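Local coordinates for protein aeromonas extracellular serine protease (Aeromonas sobria, PDB 3WQB) that cleaves peptide bonds after paired basic residues, one of them lysine, as a secreted calcium-binding serine protease of the furin subfamily and a probable virulence factor, at residues 144-149 with 156-161; 76-81 with 113-118. The protein carries 1 engineered substitution. One frame throughout, in Å; residues are numbered along the deposited sequence.

Both contacts lie in the subtilisin domain, at the C-terminal ends of two neighbouring parallel strands, and their centres are 11 Å apart. Contact 2 closes before contact 1 opens along the chain: strand 73-77 runs into 78-81 and meets the start of helix 115-124, then strand 140-144 leads through its loop to helix 155-164. The two are joined directly by the backbone of Asp78, whose N lies 3.0 Å from Phe144 O and whose O lies 2.9 Å from Leu147 N, both probable hydrogen bonds. The loop packed on helix 155-164 in contact 1 is therefore also tied to the Asp-His pair of the predicted charge relay in contact 2.

Contact 1. Residues 144-149 with 156-161; sequences FNLLDD and KDWLYA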
loop_
_atom_site.group_PDB
_atom_site.type_symbol
_atom_site.label_atom_id
_atom_site.label_comp_id
_atom_site.label_asym_id
_atom_site.label_seq_id
_atom_site.Cartn_x
_atom_site.Cartn_y
_atom_site.Cartn_z
ATOM N N PHE A 144 -15.861 4.888 4.715
ATOM C CA PHE A 144 -15.433 5.217 6.072
ATOM C C PHE A 144 -14.356 6.278 5.912
ATOM O O PHE A 144 -13.297 6.002 5.349
ATOM C CB PHE A 144 -14.892 3.971 6.779
ATOM C CG PHE A 144 -15.887 2.861 6.862
ATOM C CD1 PHE A 144 -16.854 2.855 7.855
ATOM C CD2 PHE A 144 -15.873 1.826 5.935
ATOM C CE1 PHE A 144 -17.810 1.839 7.931
ATOM C CE2 PHE A 144 -16.811 0.810 6.006
ATOM C CZ PHE A 144 -17.786 0.816 6.995
ATOM N N ASN A 145 -14.648 7.494 6.380
ATOM C CA ASN A 145 -13.808 8.651 6.081
ATOM C C ASN A 145 -12.628 8.838 7.037
ATOM O O ASN A 145 -12.416 9.930 7.588
ATOM C CB ASN A 145 -14.661 9.929 5.973
ATOM C CG ASN A 145 -15.311 10.330 7.288
ATOM O OD1 ASN A 145 -15.481 9.511 8.186
ATOM N ND2 ASN A 145 -15.699 11.596 7.394
ATOM N N LEU A 146 -11.845 7.771 7.198
ATOM C CA LEU A 146 -10.673 7.780 8.070
ATOM C C LEU A 146 -9.677 8.894 7.757
ATOM O O LEU A 146 -8.963 9.352 8.647
ATOM C CB LEU A 146 -9.952 6.424 7.986
ATOM C CG LEU A 146 -10.319 5.404 9.066
ATOM C CD1 LEU A 146 -9.731 5.822 10.419
ATOM C CD2 LEU A 146 -11.830 5.154 9.175
ATOM N N LEU A 147 -9.618 9.302 6.489
ATOM C CA LEU A 147 -8.613 10.262 6.011
ATOM C C LEU A 147 -9.149 11.683 5.889
ATOM O O LEU A 147 -8.463 12.557 5.360
ATOM C CB LEU A 147 -8.027 9.809 4.671
ATOM C CG LEU A 147 -7.518 8.370 4.554
ATOM C CD1 LEU A 147 -7.020 8.089 3.150
ATOM C CD2 LEU A 147 -6.450 8.070 5.579
ATOM N N ASP A 148 -10.367 11.920 6.382
ATOM C CA ASP A 148 -10.883 13.296 6.465
ATOM C C ASP A 148 -9.864 14.140 7.227
ATOM O O ASP A 148 -9.244 13.661 8.179
ATOM C CB ASP A 148 -12.243 13.321 7.184
ATOM C CG ASP A 148 -12.879 14.704 7.199
ATOM O OD1 ASP A 148 -12.495 15.553 8.034
ATOM O OD2 ASP A 148 -13.790 14.940 6.381
ATOM N N ASP A 149 -9.694 15.396 6.809
ATOM C CA ASP A 149 -8.736 16.305 7.458
ATOM C C ASP A 149 -8.946 16.390 8.977
ATOM O O ASP A 149 -7.991 16.594 9.727
ATOM C CB ASP A 149 -8.800 17.726 6.858
ATOM C CG ASP A 149 -8.244 17.816 5.419
ATOM O OD1 ASP A 149 -7.706 16.818 4.884
ATOM O OD2 ASP A 149 -8.346 18.922 4.817
ATOM N N LYS A 156 -9.787 2.969 17.142
ATOM C CA LYS A 156 -11.167 2.483 17.182
ATOM C C LYS A 156 -11.834 2.630 15.812
ATOM O O LYS A 156 -12.645 1.805 15.413
ATOM C CB LYS A 156 -11.971 3.202 18.272
ATOM C CG LYS A 156 -12.282 4.656 18.005
ATOM C CD LYS A 156 -13.314 5.181 19.013
ATOM C CE LYS A 156 -13.567 6.666 18.814
ATOM N NZ LYS A 156 -14.405 7.245 19.900
ATOM N N ASP A 157 -11.464 3.684 15.087
ATOM C CA ASP A 157 -12.034 3.943 13.766
ATOM C C ASP A 157 -11.411 3.058 12.679
ATOM O O ASP A 157 -12.124 2.601 11.772
ATOM C CB ASP A 157 -11.933 5.426 13.423
ATOM C CG ASP A 157 -12.768 6.288 14.353
ATOM O OD1 ASP A 157 -13.827 5.806 14.822
ATOM O OD2 ASP A 157 -12.375 7.442 14.588
ATOM N N TRP A 158 -10.104 2.790 12.775
ATOM C CA TRP A 158 -9.487 1.811 11.865
ATOM C C TRP A 158 -10.166 0.443 12.013
ATOM O O TRP A 158 -10.541 -0.175 11.028
ATOM C CB TRP A 158 -7.975 1.674 12.089
ATOM C CG TRP A 158 -7.162 2.867 11.674
ATOM C CD1 TRP A 158 -6.404 3.661 12.488
ATOM C CD2 TRP A 158 -7.005 3.390 10.347
ATOM N NE1 TRP A 158 -5.776 4.643 11.752
ATOM C CE2 TRP A 158 -6.140 4.509 10.439
ATOM C CE3 TRP A 158 -7.512 3.029 9.088
ATOM C CZ2 TRP A 158 -5.775 5.270 9.325
ATOM C CZ3 TRP A 158 -7.156 3.795 7.981
ATOM C CH2 TRP A 158 -6.289 4.898 8.105
ATOM N N LEU A 159 -10.323 -0.017 13.251
ATOM C CA LEU A 159 -11.029 -1.262 13.528
ATOM C C LEU A 159 -12.438 -1.253 12.930
ATOM O O LEU A 159 -12.848 -2.215 12.269
ATOM C CB LEU A 159 -11.103 -1.482 15.041
ATOM C CG LEU A 159 -9.783 -1.834 15.729
ATOM C CD1 LEU A 159 -9.985 -1.820 17.224
ATOM C CD2 LEU A 159 -9.260 -3.195 15.261
ATOM N N TYR A 160 -13.169 -0.157 13.146
ATOM C CA TYR A 160 -14.540 -0.050 12.685
ATOM C C TYR A 160 -14.648 -0.233 11.168
ATOM O O TYR A 160 -15.572 -0.889 10.665
ATOM C CB TYR A 160 -15.174 1.283 13.119
ATOM C CG TYR A 160 -16.684 1.254 13.019
ATOM C CD1 TYR A 160 -17.338 1.521 11.808
ATOM C CD2 TYR A 160 -17.461 0.920 14.128
ATOM C CE1 TYR A 160 -18.720 1.457 11.708
ATOM C CE2 TYR A 160 -18.830 0.863 14.035
ATOM C CZ TYR A 160 -19.462 1.125 12.827
ATOM O OH TYR A 160 -20.825 1.056 12.734
ATOM N N ALA A 161 -13.696 0.356 10.447
ATOM C CA ALA A 161 -13.722 0.408 8.987
ATOM C C ALA A 161 -13.166 -0.842 8.321
ATOM O O ALA A 161 -13.533 -1.148 7.185
ATOM C CB ALA A 161 -12.943 1.611 8.511
#
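At the edge of the parallel sheet of the subtilisin fold, the turn that leaves strand 140-144 packs its apolar side chains against helix 155-164. Leu146 reaches the indole of Trp158 with its CD1, which stands 3.6 Å above the plane of the six-membered ring, over its centre. At 13° off the ring normal this is a CH-pi contact. The other methyl of Leu146, CD2, touches Ala161 CB at 3.8 Å and Asp157 O, on residues one helical turn apart. Trp158 points its CB away from the loop; CG lies beside the backbone N (chi1 -70°), and the six-membered ring of the indole comes back toward the loop to lie against Leu146.

A type I beta turn from Asn145 to Asp148, closed by Asp148 N to Asn145 O at 3.1 Å, shapes the start of the connection between strand 140-144 and helix 155-164, a beta-alpha unit of the subtilisin fold. Strand 73-77 continues the apolar layer, with Val77 touching Leu146, Trp158 and Ala161.

Phe144, the last residue of its strand, presents a ring face to the helix: Ala161 CA lies 4.0 Å from the centroid of the Phe144 ring, 15° off its normal and offset toward the rim. Packing is close here, with Phe144 CB only 3.5 Å from Ala161 CB. Farther out, Phe144 CE1 meets the edge of the Tyr160 ring, in its plane, at 3.9 Å from Tyr160 CE1. Lys97 makes a cation-pi contact with that tyrosine. Leu147 CD2 comes to Trp158 CH2 at 4.1 Å, and the Leu147 side chain also lies about 4 Å, between nearest atoms, from that of Asp78 of the predicted charge relay.

Contact 2. Residues 76-81 with 113-118; sequences VVDDGL and TAHGTS
Asp78 and His115 meet here as two members of the predicted charge relay system, the catalytic triad of subtilases; the third position, Ala336, is an engineered change in this structure. His115 ND1 donates to Asp78 OD1 at 2.7 Å with an angle of 167° at the hydrogen. The bond uses the syn lone pair of OD1, which lies 7° out of the imidazole plane, and the carboxylate and ring planes are 30° apart. OD1 also accepts, on its anti side, the backbone N of Asp79 at 2.7 Å, so two donors grip this one oxygen from its syn and anti sides. At the far end of the ring, His115 NE2 is hydrogen-bonded to the backbone of another protein chain.

The neighbouring Asp79 receives the first N-H groups of helix 115-124. Its carboxylate takes one amide on each oxygen: OD2 takes His115 N at 3.0 Å, on the syn side, and OD1 takes Gly116 N at 2.7 Å from above the carboxylate plane. Those amides would probably stabilise its negative charge. The next amide is served by water 1, which accepts from Thr117 N and donates to both Asp79 OD1 and Thr113 O.

Elsewhere, Thr113 OG1 is hydrogen-bonded to Asp110 OD2 and Thr117 OG1 to Ala82 N. Gly116 lets the segments close up, since a CB there would clash with Gly80 O and Asp79 OD1; its CA instead makes a CA-H...O contact with Gly80 O. Ala114 O, just before the helix, accepts Ser118 N from one turn further on and, from the opposite face of its carbonyl plane, Ser118 OG at 2.9 Å.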
loop_
_atom_site.group_PDB
_atom_site.type_symbol
_atom_site.label_atom_id
_atom_site.label_comp_id
_atom_site.label_asym_id
_atom_site.label_seq_id
_atom_site.Cartn_x
_atom_site.Cartn_y
_atom_site.Cartn_z
ATOM N N VAL A 76 -14.642 1.198 1.162
ATOM C CA VAL A 76 -13.689 2.219 0.755
ATOM C C VAL A 76 -13.286 3.005 1.991
ATOM O O VAL A 76 -14.062 3.809 2.523
ATOM C CB VAL A 76 -14.283 3.118 -0.347
ATOM C CG1 VAL A 76 -13.325 4.218 -0.725
ATOM C CG2 VAL A 76 -14.606 2.272 -1.574
ATOM N N VAL A 77 -12.083 2.719 2.475
ATOM C CA VAL A 77 -11.546 3.343 3.679
ATOM C C VAL A 77 -10.658 4.486 3.188
ATOM O O VAL A 77 -9.560 4.279 2.691
ATOM C CB VAL A 77 -10.783 2.310 4.543
ATOM C CG1 VAL A 77 -10.300 2.936 5.849
ATOM C CG2 VAL A 77 -11.674 1.095 4.827
ATOM N N ASP A 78 -11.171 5.705 3.275
ATOM C CA ASP A 78 -10.559 6.804 2.536
ATOM C C ASP A 78 -10.952 8.151 3.156
ATOM O O ASP A 78 -11.197 8.218 4.353
ATOM C CB ASP A 78 -10.950 6.689 1.052
ATOM C CG ASP A 78 -9.896 7.231 0.115
ATOM O OD1 ASP A 78 -9.742 8.467 0.047
ATOM O OD2 ASP A 78 -9.238 6.426 -0.584
ATOM N N ASP A 79 -10.994 9.223 2.363
ATOM C CA ASP A 79 -11.258 10.554 2.914
ATOM C C ASP A 79 -12.744 10.892 3.018
ATOM O O ASP A 79 -13.105 11.941 3.547
ATOM C CB ASP A 79 -10.501 11.629 2.120
ATOM C CG ASP A 79 -11.079 11.866 0.727
ATOM O OD1 ASP A 79 -12.062 11.194 0.334
ATOM O OD2 ASP A 79 -10.559 12.764 0.024
ATOM N N GLY A 80 -13.598 9.991 2.545
ATOM C CA GLY A 80 -15.012 10.305 2.394
ATOM C C GLY A 80 -15.627 9.579 1.218
ATOM O O GLY A 80 -14.932 8.906 0.452
ATOM N N LEU A 81 -16.944 9.697 1.098
ATOM C CA LEU A 81 -17.681 9.157 -0.032
ATOM C C LEU A 81 -18.984 9.922 -0.128
ATOM O O LEU A 81 -19.776 9.915 0.817
ATOM C CB LEU A 81 -17.958 7.659 0.163
ATOM C CG LEU A 81 -18.894 6.952 -0.833
ATOM C CD1 LEU A 81 -18.541 7.202 -2.291
ATOM C CD2 LEU A 81 -18.967 5.448 -0.536
ATOM N N THR A 113 -11.676 17.296 -0.868
ATOM C CA THR A 113 -11.697 15.959 -0.267
ATOM C C THR A 113 -12.510 15.015 -1.178
ATOM O O THR A 113 -13.541 14.458 -0.789
ATOM C CB THR A 113 -12.186 16.071 1.211
ATOM O OG1 THR A 113 -11.282 16.922 1.920
ATOM C CG2 THR A 113 -12.187 14.756 1.924
ATOM N N ALA A 114 -12.008 14.851 -2.403
ATOM C CA ALA A 114 -12.689 14.133 -3.491
ATOM C C ALA A 114 -12.104 12.750 -3.734
ATOM O O ALA A 114 -12.527 12.031 -4.637
ATOM C CB ALA A 114 -12.608 14.953 -4.788
ATOM N N HIS A 115 -11.117 12.388 -2.930
ATOM C CA HIS A 115 -10.297 11.225 -3.193
ATOM C C HIS A 115 -11.110 9.927 -3.080
ATOM O O HIS A 115 -11.085 9.080 -3.987
ATOM C CB HIS A 115 -9.131 11.283 -2.204
ATOM C CG HIS A 115 -8.037 10.305 -2.460
ATOM N ND1 HIS A 115 -7.967 9.083 -1.827
ATOM C CD2 HIS A 115 -6.921 10.403 -3.218
ATOM C CE1 HIS A 115 -6.869 8.455 -2.207
ATOM N NE2 HIS A 115 -6.206 9.244 -3.036
ATOM N N GLY A 116 -11.848 9.782 -1.989
ATOM C CA GLY A 116 -12.619 8.568 -1.725
ATOM C C GLY A 116 -13.754 8.376 -2.719
ATOM O O GLY A 116 -14.082 7.249 -3.094
ATOM N N THR A 117 -14.379 9.481 -3.120
ATOM C CA THR A 117 -15.457 9.450 -4.095
ATOM C C THR A 117 -14.916 9.054 -5.469
ATOM O O THR A 117 -15.530 8.261 -6.191
ATOM C CB THR A 117 -16.191 10.800 -4.102
ATOM O OG1 THR A 117 -16.739 11.021 -2.796
ATOM C CG2 THR A 117 -17.312 10.838 -5.136
ATOM N N SER A 118 -13.744 9.581 -5.812
ATOM C CA SER A 118 -13.078 9.203 -7.062
ATOM C C SER A 118 -12.687 7.718 -7.077
ATOM O O SER A 118 -12.904 7.020 -8.062
ATOM C CB SER A 118 -11.860 10.096 -7.306
ATOM O OG SER A 118 -12.231 11.457 -7.478
HETATM O O HOH W 1 -14.399 11.810 -1.326
#